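Local coordinates for protein COMPASS component SPP1 (Saccharomyces cerevisiae S288c, PDB 6J2P) that reads the methylation mark on the histone H3 tail through its PHD finger, as a component of the Set1C/COMPASS histone methyltransferase complex, at residues Asp62-Tyr68 with Pro88-Arg94. Numbering follows the deposited sequence.
Sequences DLVFSFY and PKTLWKR
Residues 62-68 and 88-94 run antiparallel, with strand geometry confined to Val64-Ser66 and Leu91-Trp92, and together bury 692 Å². From Asp62, whose carbonyl O meets Lys93 CD at 3.6 Å, the chain passes to Leu63, whose O accepts a short hydrogen bond from Lys93 N (2.7 Å). Val64 (phi/psi -108/124) pairs with Trp92 at a non-hydrogen-bonded position, CA-CA 4.6 Å, and its t rotamer sets CG2 3.5 Å from Trp92 CZ3 on their shared face. The bound histone H3 peptide also hydrogen-bonds the backbone of Val64 and packs on its side chain. At Phe65 the backbone turns to phi/psi -84/-50 and inserts an extra residue: Phe65 N donates to Leu91 O at 3.0 Å, and Ser66 N reaches the same Leu91 O in a weak bond of 3.4 Å. Lys93 CE and Leu91 CD1 lie at the edge of the Phe65 ring. Extended geometry resumes at Ser66, which forms a hydrogen-bonded pair with Leu91 (CA-CA 5.4 Å), Leu91 N donating to Ser66 O at 3.0 Å. The CA-CB bond of Phe67 points away from 88-94, and its side chain touches the residues of the zinc site formed by Cys42, Cys45, Cys69 and Cys72. Beyond it, Tyr68 N binds a side chain instead of a carbonyl, donating to Thr90 OG1 (2.9 Å; Thr90 chi1 m). The Tyr68 ring (chi1 m) receives a CH-pi contact from Pro88, CB lying 3.3 Å from the ring centroid, almost on its normal. Phe65 and Ser66 opposite Leu91 make a classic beta bulge, in a two-stranded antiparallel ladder that joins the histone-binding PHD finger to the unconventional C3H zinc-finger region.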
loop_
_atom_site.group_PDB
_atom_site.type_symbol
_atom_site.label_atom_id
_atom_site.label_comp_id
_atom_site.label_asym_id
_atom_site.label_seq_id
_atom_site.Cartn_x
_atom_site.Cartn_y
_atom_site.Cartn_z
ATOM N N ASP A 62 3.301 3.184 -4.568
ATOM C CA ASP A 62 2.710 4.447 -4.143
ATOM C C ASP A 62 1.260 4.587 -4.591
ATOM O O ASP A 62 0.749 5.708 -4.682
ATOM C CB ASP A 62 3.549 5.618 -4.656
ATOM C CG ASP A 62 5.037 5.427 -4.402
ATOM O OD1 ASP A 62 5.433 5.346 -3.218
ATOM O OD2 ASP A 62 5.808 5.354 -5.384
ATOM N N LEU A 63 0.585 3.472 -4.863
ATOM C CA LEU A 63 -0.810 3.478 -5.281
ATOM C C LEU A 63 -1.761 3.064 -4.165
ATOM O O LEU A 63 -2.933 2.781 -4.436
ATOM C CB LEU A 63 -0.996 2.566 -6.495
ATOM C CG LEU A 63 -0.400 3.120 -7.789
ATOM C CD1 LEU A 63 -0.565 2.139 -8.943
ATOM C CD2 LEU A 63 -1.034 4.462 -8.118
ATOM N N VAL A 64 -1.287 3.024 -2.924
ATOM C CA VAL A 64 -2.093 2.636 -1.772
ATOM C C VAL A 64 -2.375 3.887 -0.952
ATOM O O VAL A 64 -1.444 4.590 -0.540
ATOM C CB VAL A 64 -1.388 1.569 -0.921
ATOM C CG1 VAL A 64 -2.110 1.390 0.406
ATOM C CG2 VAL A 64 -1.310 0.255 -1.672
ATOM N N PHE A 65 -3.658 4.167 -0.716
ATOM C CA PHE A 65 -4.017 5.289 0.144
ATOM C C PHE A 65 -3.994 4.883 1.613
ATOM O O PHE A 65 -3.384 5.563 2.445
ATOM C CB PHE A 65 -5.394 5.836 -0.241
ATOM C CG PHE A 65 -5.819 7.028 0.573
ATOM C CD1 PHE A 65 -5.190 8.253 0.415
ATOM C CD2 PHE A 65 -6.844 6.922 1.500
ATOM C CE1 PHE A 65 -5.578 9.349 1.164
ATOM C CE2 PHE A 65 -7.235 8.014 2.251
ATOM C CZ PHE A 65 -6.602 9.230 2.083
ATOM N N SER A 66 -4.657 3.778 1.947
ATOM C CA SER A 66 -4.650 3.246 3.304
ATOM C C SER A 66 -4.756 1.732 3.221
ATOM O O SER A 66 -5.638 1.206 2.535
ATOM C CB SER A 66 -5.799 3.822 4.138
ATOM O OG SER A 66 -7.044 3.648 3.486
ATOM N N PHE A 67 -3.858 1.039 3.910
ATOM C CA PHE A 67 -3.798 -0.413 3.861
ATOM C C PHE A 67 -4.368 -1.011 5.140
ATOM O O PHE A 67 -4.167 -0.479 6.236
ATOM C CB PHE A 67 -2.360 -0.892 3.655
ATOM C CG PHE A 67 -2.192 -2.377 3.789
ATOM C CD1 PHE A 67 -2.602 -3.229 2.777
ATOM C CD2 PHE A 67 -1.627 -2.921 4.931
ATOM C CE1 PHE A 67 -2.450 -4.600 2.899
ATOM C CE2 PHE A 67 -1.474 -4.289 5.060
ATOM C CZ PHE A 67 -1.887 -5.129 4.043
ATOM N N TYR A 68 -5.082 -2.124 4.987
ATOM C CA TYR A 68 -5.624 -2.876 6.112
ATOM C C TYR A 68 -5.310 -4.347 5.896
ATOM O O TYR A 68 -5.711 -4.928 4.881
ATOM C CB TYR A 68 -7.132 -2.647 6.254
ATOM C CG TYR A 68 -7.474 -1.293 6.833
ATOM C CD1 TYR A 68 -7.294 -1.031 8.186
ATOM C CD2 TYR A 68 -7.965 -0.273 6.028
ATOM C CE1 TYR A 68 -7.600 0.206 8.722
ATOM C CE2 TYR A 68 -8.274 0.967 6.556
ATOM C CZ TYR A 68 -8.089 1.201 7.904
ATOM O OH TYR A 68 -8.392 2.432 8.439
ATOM N N PRO A 88 -12.847 -2.297 8.172
ATOM C CA PRO A 88 -12.009 -1.486 7.285
ATOM C C PRO A 88 -11.573 -2.274 6.063
ATOM O O PRO A 88 -11.386 -3.492 6.111
ATOM C CB PRO A 88 -10.813 -1.121 8.167
ATOM C CG PRO A 88 -10.720 -2.255 9.139
ATOM C CD PRO A 88 -12.139 -2.685 9.405
ATOM N N LYS A 89 -11.413 -1.556 4.954
ATOM C CA LYS A 89 -11.013 -2.144 3.685
ATOM C C LYS A 89 -9.876 -1.327 3.089
ATOM O O LYS A 89 -9.835 -0.103 3.245
ATOM C CB LYS A 89 -12.192 -2.202 2.705
ATOM C CG LYS A 89 -11.965 -3.102 1.505
ATOM C CD LYS A 89 -13.257 -3.317 0.730
ATOM C CE LYS A 89 -13.882 -1.995 0.309
ATOM N NZ LYS A 89 -15.128 -2.191 -0.479
ATOM N N THR A 90 -8.954 -2.009 2.414
ATOM C CA THR A 90 -7.829 -1.324 1.792
ATOM C C THR A 90 -8.313 -0.446 0.645
ATOM O O THR A 90 -9.029 -0.909 -0.248
ATOM C CB THR A 90 -6.800 -2.332 1.286
ATOM O OG1 THR A 90 -6.180 -2.985 2.401
ATOM C CG2 THR A 90 -5.734 -1.631 0.461
ATOM N N LEU A 91 -7.928 0.826 0.676
ATOM C CA LEU A 91 -8.274 1.777 -0.370
ATOM C C LEU A 91 -7.072 2.009 -1.278
ATOM O O LEU A 91 -5.944 2.173 -0.806
ATOM C CB LEU A 91 -8.738 3.104 0.233
ATOM C CG LEU A 91 -10.007 3.055 1.085
ATOM C CD1 LEU A 91 -10.190 4.358 1.850
ATOM C CD2 LEU A 91 -11.220 2.761 0.218
ATOM N N TRP A 92 -7.324 2.028 -2.583
ATOM C CA TRP A 92 -6.281 2.200 -3.582
ATOM C C TRP A 92 -6.405 3.562 -4.254
ATOM O O TRP A 92 -7.513 4.026 -4.540
ATOM C CB TRP A 92 -6.349 1.091 -4.635
ATOM C CG TRP A 92 -6.084 -0.267 -4.070
ATOM C CD1 TRP A 92 -6.985 -1.092 -3.462
ATOM C CD2 TRP A 92 -4.832 -0.960 -4.058
ATOM N NE1 TRP A 92 -6.371 -2.257 -3.072
ATOM C CE2 TRP A 92 -5.048 -2.202 -3.426
ATOM C CE3 TRP A 92 -3.548 -0.652 -4.518
ATOM C CZ2 TRP A 92 -4.029 -3.133 -3.241
ATOM C CZ3 TRP A 92 -2.539 -1.580 -4.339
ATOM C CH2 TRP A 92 -2.785 -2.805 -3.705
ATOM N N LYS A 93 -5.261 4.194 -4.506
ATOM C CA LYS A 93 -5.238 5.466 -5.210
ATOM C C LYS A 93 -5.532 5.259 -6.696
ATOM O O LYS A 93 -5.603 4.135 -7.200
ATOM C CB LYS A 93 -3.888 6.158 -5.022
ATOM C CG LYS A 93 -3.587 6.542 -3.581
ATOM C CD LYS A 93 -2.283 7.310 -3.472
ATOM C CE LYS A 93 -1.998 7.714 -2.037
ATOM N NZ LYS A 93 -0.716 8.464 -1.924
ATOM N N ARG A 94 -5.708 6.372 -7.402
ATOM C CA ARG A 94 -5.987 6.362 -8.833
ATOM C C ARG A 94 -4.679 6.575 -9.588
ATOM O O ARG A 94 -4.057 7.637 -9.473
ATOM C CB ARG A 94 -7.011 7.438 -9.193
ATOM C CG ARG A 94 -7.585 7.335 -10.605
ATOM C CD ARG A 94 -8.650 8.397 -10.825
ATOM N NE ARG A 94 -8.108 9.736 -10.614
ATOM C CZ ARG A 94 -8.517 10.572 -9.664
ATOM N NH1 ARG A 94 -9.479 10.208 -8.826
ATOM N NH2 ARG A 94 -7.961 11.770 -9.548
#